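Local structure of thiosulfate sulfurtransferase (Pseudomonas aeruginosa, 1YT8) at residues 286-291 and 333-338. The protein probably transfers sulfur from thiosulfate to cyanide, as a multidomain member of the rhodanese family. Residues are numbered along the deposited sequence; the frame is centred on the assembly and turned at random.
Sequences LDVRTP and VRANMS
Val288 and Ala335 are the closest CA pair, 6.1 Å apart, where the loop leaving strand 283-287 passes the first turn of helix 334-344; no hydrogen bond joins the segments. Val288 points its side chain at the helix: with CG1 anti to the carbonyl carbon (chi1 -61°), CG2 falls between that carbon and the backbone N, lies 3.6 Å from Ala335 N and touches Arg334 CB and Ala335 CB. The aliphatic stem of Arg289 lies over one face of the Arg334 guanidinium, its CG 3.3 Å from Arg334 NH2. The guanidinium planes stand 79° apart, excluding a parallel stack. Asp287 fixes Arg289 side-on: NE donates to the syn lone pair of OD1 (2.9 Å), while NH2 reaches OD2 at 2.8 Å and also donates to Gly297 O. Asp287 OD1 also accepts from Arg289 N at 3.0 Å, closing an Asx turn. The like charges, 5.0 Å apart between Arg289 NE and Arg334 NH2, are probably offset by Asp330, bridging to both, and Asp331, Glu173 and Glu293, bridging to Arg334. The contact joins two crossover connections of a rhodanese-type parallel sheet; Ala335 and Ser338 rest on Leu327 of strand 324-328, and helix 174-181, from the rhodanese-like region 133-228, packs on Arg334.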
ATOM      1  N   LEU A 286      13.048   4.325  -5.047  1.00 16.12           N
ATOM      2  CA  LEU A 286      11.877   3.653  -5.619  1.00 15.87           C
ATOM      3  C   LEU A 286      11.759   3.628  -7.149  1.00 14.04           C
ATOM      4  O   LEU A 286      11.914   4.651  -7.806  1.00 15.49           O
ATOM      5  CB  LEU A 286      10.624   4.303  -5.038  1.00 15.34           C
ATOM      6  CG  LEU A 286      10.673   4.567  -3.529  1.00 16.29           C
ATOM      7  CD1 LEU A 286       9.496   5.443  -3.132  1.00 15.03           C
ATOM      8  CD2 LEU A 286      10.655   3.254  -2.766  1.00 15.37           C
ATOM      9  N   ASP A 287      11.452   2.448  -7.690  1.00 14.67           N
ATOM     10  CA  ASP A 287      11.290   2.220  -9.133  1.00 13.64           C
ATOM     11  C   ASP A 287       9.789   2.275  -9.461  1.00 13.10           C
ATOM     12  O   ASP A 287       9.031   1.399  -9.042  1.00 12.30           O
ATOM     13  CB  ASP A 287      11.848   0.835  -9.492  1.00 14.39           C
ATOM     14  CG  ASP A 287      11.975   0.609 -10.995  1.00 18.09           C
ATOM     15  OD1 ASP A 287      11.030   0.932 -11.746  1.00 16.64           O
ATOM     16  OD2 ASP A 287      13.026   0.081 -11.422  1.00 17.79           O
ATOM     17  N   VAL A 288       9.368   3.290 -10.215  1.00 13.20           N
ATOM     18  CA  VAL A 288       7.951   3.462 -10.549  1.00 12.63           C
ATOM     19  C   VAL A 288       7.432   2.783 -11.823  1.00 13.50           C
ATOM     20  O   VAL A 288       6.282   3.001 -12.228  1.00 14.20           O
ATOM     21  CB  VAL A 288       7.588   4.968 -10.616  1.00 10.96           C
ATOM     22  CG1 VAL A 288       7.843   5.627  -9.263  1.00 10.86           C
ATOM     23  CG2 VAL A 288       8.395   5.665 -11.712  1.00 14.38           C
ATOM     24  N   ARG A 289       8.262   1.959 -12.453  1.00 13.25           N
ATOM     25  CA  ARG A 289       7.851   1.259 -13.670  1.00 14.10           C
ATOM     26  C   ARG A 289       6.962   0.066 -13.310  1.00 13.65           C
ATOM     27  O   ARG A 289       6.669  -0.163 -12.135  1.00 13.52           O
ATOM     28  CB  ARG A 289       9.088   0.778 -14.434  1.00 15.36           C
ATOM     29  CG  ARG A 289      10.076   1.884 -14.777  1.00 16.01           C
ATOM     30  CD  ARG A 289      11.348   1.292 -15.357  1.00 15.52           C
ATOM     31  NE  ARG A 289      11.984   0.395 -14.396  1.00 17.23           N
ATOM     32  CZ  ARG A 289      12.821  -0.581 -14.721  1.00 18.63           C
ATOM     33  NH1 ARG A 289      13.134  -0.793 -15.995  1.00 17.94           N
ATOM     34  NH2 ARG A 289      13.330  -1.357 -13.774  1.00 19.17           N
ATOM     35  N   THR A 290       6.526  -0.688 -14.318  1.00 12.50           N
ATOM     36  CA  THR A 290       5.678  -1.858 -14.082  1.00 13.52           C
ATOM     37  C   THR A 290       6.468  -2.943 -13.356  1.00 14.36           C
ATOM     38  O   THR A 290       7.698  -2.948 -13.381  1.00 15.54           O
ATOM     39  CB  THR A 290       5.146  -2.465 -15.406  1.00 14.38           C
ATOM     40  OG1 THR A 290       6.245  -2.959 -16.188  1.00 17.07           O
ATOM     41  CG2 THR A 290       4.380  -1.416 -16.206  1.00 13.55           C
ATOM     42  N   PRO A 291       5.770  -3.871 -12.683  1.00 15.97           N
ATOM     43  CA  PRO A 291       6.457  -4.950 -11.965  1.00 18.97           C
ATOM     44  C   PRO A 291       7.349  -5.774 -12.901  1.00 19.92           C
ATOM     45  O   PRO A 291       8.457  -6.166 -12.533  1.00 19.85           O
ATOM     46  CB  PRO A 291       5.300  -5.771 -11.397  1.00 18.04           C
ATOM     47  CG  PRO A 291       4.268  -4.718 -11.107  1.00 16.59           C
ATOM     48  CD  PRO A 291       4.327  -3.874 -12.372  1.00 16.81           C
ATOM     49  N   VAL A 333       9.303   9.951 -18.115  1.00 16.30           N
ATOM     50  CA  VAL A 333       7.937  10.418 -17.890  1.00 15.23           C
ATOM     51  C   VAL A 333       7.358   9.975 -16.546  1.00 14.11           C
ATOM     52  O   VAL A 333       6.928  10.799 -15.743  1.00 14.74           O
ATOM     53  CB  VAL A 333       6.974   9.911 -18.995  1.00 15.68           C
ATOM     54  CG1 VAL A 333       5.536  10.323 -18.666  1.00 16.16           C
ATOM     55  CG2 VAL A 333       7.378  10.477 -20.351  1.00 18.04           C
ATOM     56  N   ARG A 334       7.348   8.668 -16.316  1.00 13.52           N
ATOM     57  CA  ARG A 334       6.773   8.094 -15.102  1.00 13.92           C
ATOM     58  C   ARG A 334       7.302   8.626 -13.778  1.00 14.50           C
ATOM     59  O   ARG A 334       6.518   8.993 -12.900  1.00 13.91           O
ATOM     60  CB  ARG A 334       6.896   6.572 -15.161  1.00 12.29           C
ATOM     61  CG  ARG A 334       6.055   5.981 -16.284  1.00 14.49           C
ATOM     62  CD  ARG A 334       6.171   4.474 -16.369  1.00 15.59           C
ATOM     63  NE  ARG A 334       7.463   4.059 -16.905  1.00 16.16           N
ATOM     64  CZ  ARG A 334       7.746   2.819 -17.286  1.00 18.45           C
ATOM     65  NH1 ARG A 334       6.828   1.866 -17.190  1.00 15.98           N
ATOM     66  NH2 ARG A 334       8.947   2.535 -17.774  1.00 17.53           N
ATOM     67  N   ALA A 335       8.620   8.668 -13.629  1.00 13.85           N
ATOM     68  CA  ALA A 335       9.213   9.176 -12.400  1.00 14.73           C
ATOM     69  C   ALA A 335       8.908  10.670 -12.242  1.00 13.19           C
ATOM     70  O   ALA A 335       8.549  11.119 -11.157  1.00 11.54           O
ATOM     71  CB  ALA A 335      10.723   8.934 -12.405  1.00 14.55           C
ATOM     72  N   ASN A 336       9.036  11.438 -13.323  1.00 12.92           N
ATOM     73  CA  ASN A 336       8.754  12.870 -13.255  1.00 12.87           C
ATOM     74  C   ASN A 336       7.317  13.155 -12.829  1.00 12.96           C
ATOM     75  O   ASN A 336       7.083  14.010 -11.972  1.00 12.81           O
ATOM     76  CB  ASN A 336       9.013  13.562 -14.605  1.00 12.79           C
ATOM     77  CG  ASN A 336      10.488  13.842 -14.853  1.00 16.37           C
ATOM     78  OD1 ASN A 336      11.216  14.270 -13.953  1.00 14.63           O
ATOM     79  ND2 ASN A 336      10.930  13.622 -16.089  1.00 16.85           N
HETATM   80  N   MSE A 337       6.358  12.455 -13.430  1.00 11.55           N
HETATM   81  CA  MSE A 337       4.955  12.669 -13.089  1.00 12.57           C
HETATM   82  C   MSE A 337       4.651  12.250 -11.652  1.00 11.10           C
HETATM   83  O   MSE A 337       4.010  12.990 -10.909  1.00 11.67           O
HETATM   84  CB  MSE A 337       4.029  11.916 -14.052  1.00 12.62           C
HETATM   85  CG  MSE A 337       3.937  12.499 -15.463  1.00 15.29           C
HETATM   86 SE   MSE A 337       3.618  14.420 -15.585  1.00 20.75          SE
HETATM   87  CE  MSE A 337       1.911  14.537 -14.654  1.00 15.21           C
ATOM     88  N   SER A 338       5.115  11.068 -11.259  1.00 13.80           N
ATOM     89  CA  SER A 338       4.874  10.579  -9.905  1.00 11.82           C
ATOM     90  C   SER A 338       5.502  11.510  -8.875  1.00 11.87           C
ATOM     91  O   SER A 338       4.908  11.788  -7.829  1.00 11.06           O
ATOM     92  CB  SER A 338       5.433   9.160  -9.743  1.00 11.31           C
ATOM     93  OG  SER A 338       4.746   8.245 -10.582  1.00 11.97           O
TER